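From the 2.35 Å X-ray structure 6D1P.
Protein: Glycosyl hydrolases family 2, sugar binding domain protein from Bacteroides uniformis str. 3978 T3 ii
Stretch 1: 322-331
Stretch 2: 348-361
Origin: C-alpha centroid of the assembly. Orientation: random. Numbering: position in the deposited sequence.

Stretch 1 322-331: RLLLRGTHRH
Stretch 2 (348-361) TEMQQIKEMGANFI

The most unusual feature of this contact is an asparagine that acts as a piece of β-strand before the strand begins. Asn 359 bonds both backbone polar atoms of Arg 326, taking its N-H with the side chain and giving its own N-H to the carbonyl: Arg 326 N donates to Asn 359 OD1 at a short 2.6 Å, and Asn 359 N donates to Arg 326 O at 2.9 Å. With phi/psi of -127/9 the Asn 359 backbone is not extended, and chi1 of 60° (p) with chi2 of 15° turns its carboxamide back to Arg 326. Leu 323 CD1 lies 3.8 Å from Asn 359 ND2.

The example illustrates how a helix and the strand after it can both be tied to one neighbouring strand, with polar contacts gathered at the turn between them. The helix, which begins before Thr 348, closes with a Schellman motif, and Gly 357 is the first residue to leave helical phi/psi; its phi/psi of 99/5 would jam a CB against the preceding carbonyl oxygen, so glycine suits the position. Its own carbonyl is then clasped by Arg 326: NE and NH2 each lie 2.9 Å from Gly 357 O and both donate to it, the acceptor sitting at the guanidinium edge. Chi angles of -45°, -176°, -56° and -93° fold the arginine into this position, while Asn 359 ND2 lies over one guanidinium face, 3.3 Å from Arg 326 NH1, a packing of two donors rather than a hydrogen bond.

Ala 358 (-63/152) leads toward the strand. Strand 325-329 then runs parallel to 360-361, pairing Gly 327 with Phe 360 (CA-CA 4.2 Å) and Thr 328 with Ile 361 (CA-CA 4.8 Å). Thr 328 N donates to Phe 360 O at 3.0 Å. CA-H...O contacts add Gly 327 CA to Phe 360 O, 3.0 Å, and Ile 361 CA to Thr 328 O, 3.2 Å.

Phe 360 (chi1 -172°, chi2 38°) occupies the sheet face on which Gly 327 offers no side chain; an ideal CB there would be only 3.0 Å from Phe 360 CD2. Leu 325 (m, t) places CD1 over the ring face, 4.2 Å from the Phe 360 centroid. On the other face, Thr 328 and Ile 361 (both chi1 t) pack CG2 to CG1 at 4.0 Å, and Thr 328 CG2 meets Ile 353 CG2 of the helix at 3.9 Å.

Beyond the strand, Arg 330 (p, t, m, chi4 -83°) reaches the helix. Its NH2 forms a salt bridge with Glu 349 OE1 at 2.8 Å, nearly linear, and its NE adds a weak bond to OE2 of Glu 349 at 2.9 Å. Both residues are buried, so the pairing balances their charges.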

# COMPACT_ATOMS: atom_id res chain seq x y z
N ARG A 322 -0.58 9.33 -52.86
CA ARG A 322 -0.70 8.16 -52.01
C ARG A 322 0.48 8.11 -51.05
O ARG A 322 1.63 8.32 -51.46
CB ARG A 322 -0.75 6.90 -52.86
CG ARG A 322 -0.97 5.62 -52.06
CD ARG A 322 0.35 4.98 -51.61
NE ARG A 322 0.12 3.82 -50.75
CZ ARG A 322 0.57 2.60 -51.01
NH1 ARG A 322 1.29 2.39 -52.09
NH2 ARG A 322 0.31 1.60 -50.18
N LEU A 323 0.19 7.84 -49.78
CA LEU A 323 1.22 7.82 -48.74
C LEU A 323 0.96 6.63 -47.83
O LEU A 323 -0.09 6.54 -47.20
CB LEU A 323 1.21 9.13 -47.93
CG LEU A 323 2.14 9.22 -46.73
CD1 LEU A 323 3.62 9.11 -47.16
CD2 LEU A 323 1.90 10.52 -45.95
N LEU A 324 1.90 5.69 -47.82
CA LEU A 324 1.80 4.53 -46.96
C LEU A 324 2.11 4.97 -45.52
O LEU A 324 3.23 5.38 -45.22
CB LEU A 324 2.73 3.43 -47.43
CG LEU A 324 2.25 2.13 -46.76
CD1 LEU A 324 2.35 0.98 -47.73
CD2 LEU A 324 3.03 1.85 -45.49
N LEU A 325 1.11 4.89 -44.65
CA LEU A 325 1.29 5.29 -43.26
C LEU A 325 2.26 4.33 -42.56
O LEU A 325 2.05 3.12 -42.55
CB LEU A 325 -0.06 5.35 -42.55
CG LEU A 325 -0.99 6.37 -43.21
CD1 LEU A 325 -2.40 6.26 -42.67
CD2 LEU A 325 -0.48 7.79 -43.06
N ARG A 326 3.33 4.88 -42.03
CA ARG A 326 4.33 4.09 -41.31
C ARG A 326 4.13 4.43 -39.84
O ARG A 326 4.63 5.43 -39.33
CB ARG A 326 5.74 4.40 -41.83
CG ARG A 326 5.82 4.45 -43.38
CD ARG A 326 7.26 4.67 -43.95
NE ARG A 326 7.96 5.88 -43.46
CZ ARG A 326 7.96 7.09 -44.04
NH1 ARG A 326 7.29 7.31 -45.18
NH2 ARG A 326 8.63 8.10 -43.48
N GLY A 327 3.32 3.62 -39.16
CA GLY A 327 2.88 3.99 -37.83
C GLY A 327 3.42 3.19 -36.66
O GLY A 327 3.84 2.04 -36.82
N THR A 328 3.42 3.80 -35.48
CA THR A 328 3.70 3.14 -34.22
C THR A 328 2.63 3.57 -33.20
O THR A 328 1.70 4.32 -33.53
CB THR A 328 5.14 3.45 -33.76
OG1 THR A 328 5.59 2.48 -32.79
CG2 THR A 328 5.28 4.85 -33.19
N HIS A 329 2.75 3.06 -31.97
CA HIS A 329 2.01 3.59 -30.83
C HIS A 329 2.99 3.95 -29.73
O HIS A 329 4.15 3.50 -29.72
CB HIS A 329 1.00 2.60 -30.21
CG HIS A 329 0.02 1.99 -31.16
ND1 HIS A 329 0.38 1.05 -32.10
CD2 HIS A 329 -1.32 2.10 -31.23
CE1 HIS A 329 -0.69 0.64 -32.74
NE2 HIS A 329 -1.74 1.26 -32.23
N ARG A 330 2.49 4.73 -28.77
CA ARG A 330 3.19 4.98 -27.51
C ARG A 330 2.16 5.04 -26.40
O ARG A 330 1.02 5.45 -26.62
CB ARG A 330 4.00 6.29 -27.54
CG ARG A 330 3.13 7.53 -27.47
CD ARG A 330 3.92 8.84 -27.46
NE ARG A 330 4.81 8.96 -26.30
CZ ARG A 330 4.43 9.39 -25.10
NH1 ARG A 330 3.17 9.72 -24.88
NH2 ARG A 330 5.31 9.48 -24.12
N HIS A 331 2.56 4.59 -25.21
CA HIS A 331 1.76 4.74 -24.00
C HIS A 331 2.32 5.90 -23.19
O HIS A 331 3.48 6.30 -23.37
CB HIS A 331 1.78 3.47 -23.16
CG HIS A 331 0.58 2.59 -23.35
ND1 HIS A 331 -0.71 3.01 -23.09
CD2 HIS A 331 0.47 1.30 -23.75
CE1 HIS A 331 -1.56 2.03 -23.35
NE2 HIS A 331 -0.86 0.98 -23.74
N THR A 348 12.63 13.90 -26.09
CA THR A 348 13.59 12.85 -26.39
C THR A 348 12.92 11.68 -27.10
O THR A 348 13.44 11.17 -28.10
CB THR A 348 14.25 12.38 -25.10
OG1 THR A 348 15.05 13.44 -24.56
CG2 THR A 348 15.13 11.16 -25.36
N GLU A 349 11.74 11.26 -26.61
CA GLU A 349 11.10 10.06 -27.13
C GLU A 349 10.51 10.30 -28.51
O GLU A 349 10.68 9.50 -29.43
CB GLU A 349 10.04 9.57 -26.16
CG GLU A 349 9.11 8.48 -26.71
CD GLU A 349 7.97 8.15 -25.74
OE1 GLU A 349 7.94 8.78 -24.64
OE2 GLU A 349 7.11 7.29 -26.07
N MET A 350 9.79 11.41 -28.67
CA MET A 350 9.20 11.72 -29.97
C MET A 350 10.29 11.86 -31.04
O MET A 350 10.14 11.34 -32.15
CB MET A 350 8.33 12.97 -29.88
CG MET A 350 7.17 12.84 -28.87
SD MET A 350 6.18 11.35 -29.11
CE MET A 350 5.55 11.62 -30.77
N GLN A 351 11.40 12.52 -30.70
CA GLN A 351 12.53 12.57 -31.64
C GLN A 351 13.02 11.17 -31.99
O GLN A 351 13.31 10.89 -33.16
CB GLN A 351 13.69 13.40 -31.06
CG GLN A 351 13.73 14.83 -31.57
CD GLN A 351 14.83 15.66 -30.92
OE1 GLN A 351 16.02 15.31 -30.97
NE2 GLN A 351 14.43 16.79 -30.31
N GLN A 352 13.12 10.28 -31.00
CA GLN A 352 13.57 8.93 -31.28
C GLN A 352 12.64 8.24 -32.28
O GLN A 352 13.09 7.47 -33.15
CB GLN A 352 13.64 8.13 -29.98
CG GLN A 352 14.70 7.04 -29.93
CD GLN A 352 14.71 6.32 -28.57
OE1 GLN A 352 13.76 6.45 -27.80
NE2 GLN A 352 15.76 5.56 -28.29
N ILE A 353 11.34 8.51 -32.16
CA ILE A 353 10.36 7.93 -33.07
C ILE A 353 10.52 8.53 -34.47
O ILE A 353 10.63 7.79 -35.46
CB ILE A 353 8.94 8.16 -32.51
CG1 ILE A 353 8.76 7.40 -31.19
CG2 ILE A 353 7.88 7.79 -33.55
CD1 ILE A 353 7.40 7.50 -30.58
N LYS A 354 10.53 9.86 -34.55
CA LYS A 354 10.74 10.54 -35.83
C LYS A 354 12.00 10.03 -36.52
O LYS A 354 11.98 9.72 -37.72
CB LYS A 354 10.82 12.05 -35.61
CG LYS A 354 11.06 12.82 -36.91
CD LYS A 354 9.83 12.80 -37.80
CE LYS A 354 10.12 13.49 -39.14
NZ LYS A 354 8.83 13.78 -39.85
N GLU A 355 13.10 9.89 -35.77
CA GLU A 355 14.36 9.39 -36.33
C GLU A 355 14.27 7.94 -36.77
O GLU A 355 15.14 7.50 -37.52
CB GLU A 355 15.48 9.54 -35.31
CG GLU A 355 15.83 10.97 -35.08
CD GLU A 355 16.67 11.19 -33.85
OE1 GLU A 355 17.20 10.19 -33.31
OE2 GLU A 355 16.79 12.37 -33.43
N MET A 356 13.30 7.18 -36.26
CA MET A 356 13.11 5.82 -36.72
C MET A 356 12.47 5.80 -38.11
O MET A 356 12.54 4.79 -38.81
CB MET A 356 12.25 5.04 -35.72
CG MET A 356 12.19 3.53 -35.96
SD MET A 356 10.99 2.70 -34.85
CE MET A 356 9.54 3.72 -35.14
N GLY A 357 11.88 6.91 -38.54
CA GLY A 357 11.31 6.99 -39.85
C GLY A 357 9.82 6.79 -39.90
O GLY A 357 9.26 6.72 -41.00
N ALA A 358 9.16 6.67 -38.74
CA ALA A 358 7.71 6.68 -38.67
C ALA A 358 7.17 8.01 -39.14
O ALA A 358 7.82 9.04 -39.03
CB ALA A 358 7.23 6.42 -37.23
N ASN A 359 5.94 7.98 -39.66
CA ASN A 359 5.24 9.21 -39.99
C ASN A 359 3.86 9.25 -39.36
O ASN A 359 3.09 10.18 -39.64
CB ASN A 359 5.15 9.41 -41.52
CG ASN A 359 4.41 8.28 -42.25
OD1 ASN A 359 3.71 7.46 -41.65
ND2 ASN A 359 4.56 8.25 -43.58
N PHE A 360 3.54 8.31 -38.48
CA PHE A 360 2.18 8.09 -38.04
C PHE A 360 2.22 7.46 -36.65
O PHE A 360 3.07 6.61 -36.38
CB PHE A 360 1.46 7.18 -39.05
CG PHE A 360 -0.02 7.02 -38.81
CD1 PHE A 360 -0.79 8.08 -38.38
CD2 PHE A 360 -0.64 5.80 -39.04
CE1 PHE A 360 -2.16 7.94 -38.18
CE2 PHE A 360 -2.00 5.65 -38.84
CZ PHE A 360 -2.76 6.72 -38.40
N ILE A 361 1.31 7.88 -35.78
CA ILE A 361 1.28 7.31 -34.44
C ILE A 361 -0.15 7.30 -33.92
O ILE A 361 -0.90 8.27 -34.11
CB ILE A 361 2.24 8.06 -33.50
CG1 ILE A 361 2.31 7.37 -32.13
CG2 ILE A 361 1.85 9.54 -33.39
CD1 ILE A 361 3.45 7.90 -31.25
O HOH W 1 5.87 6.14 -24.13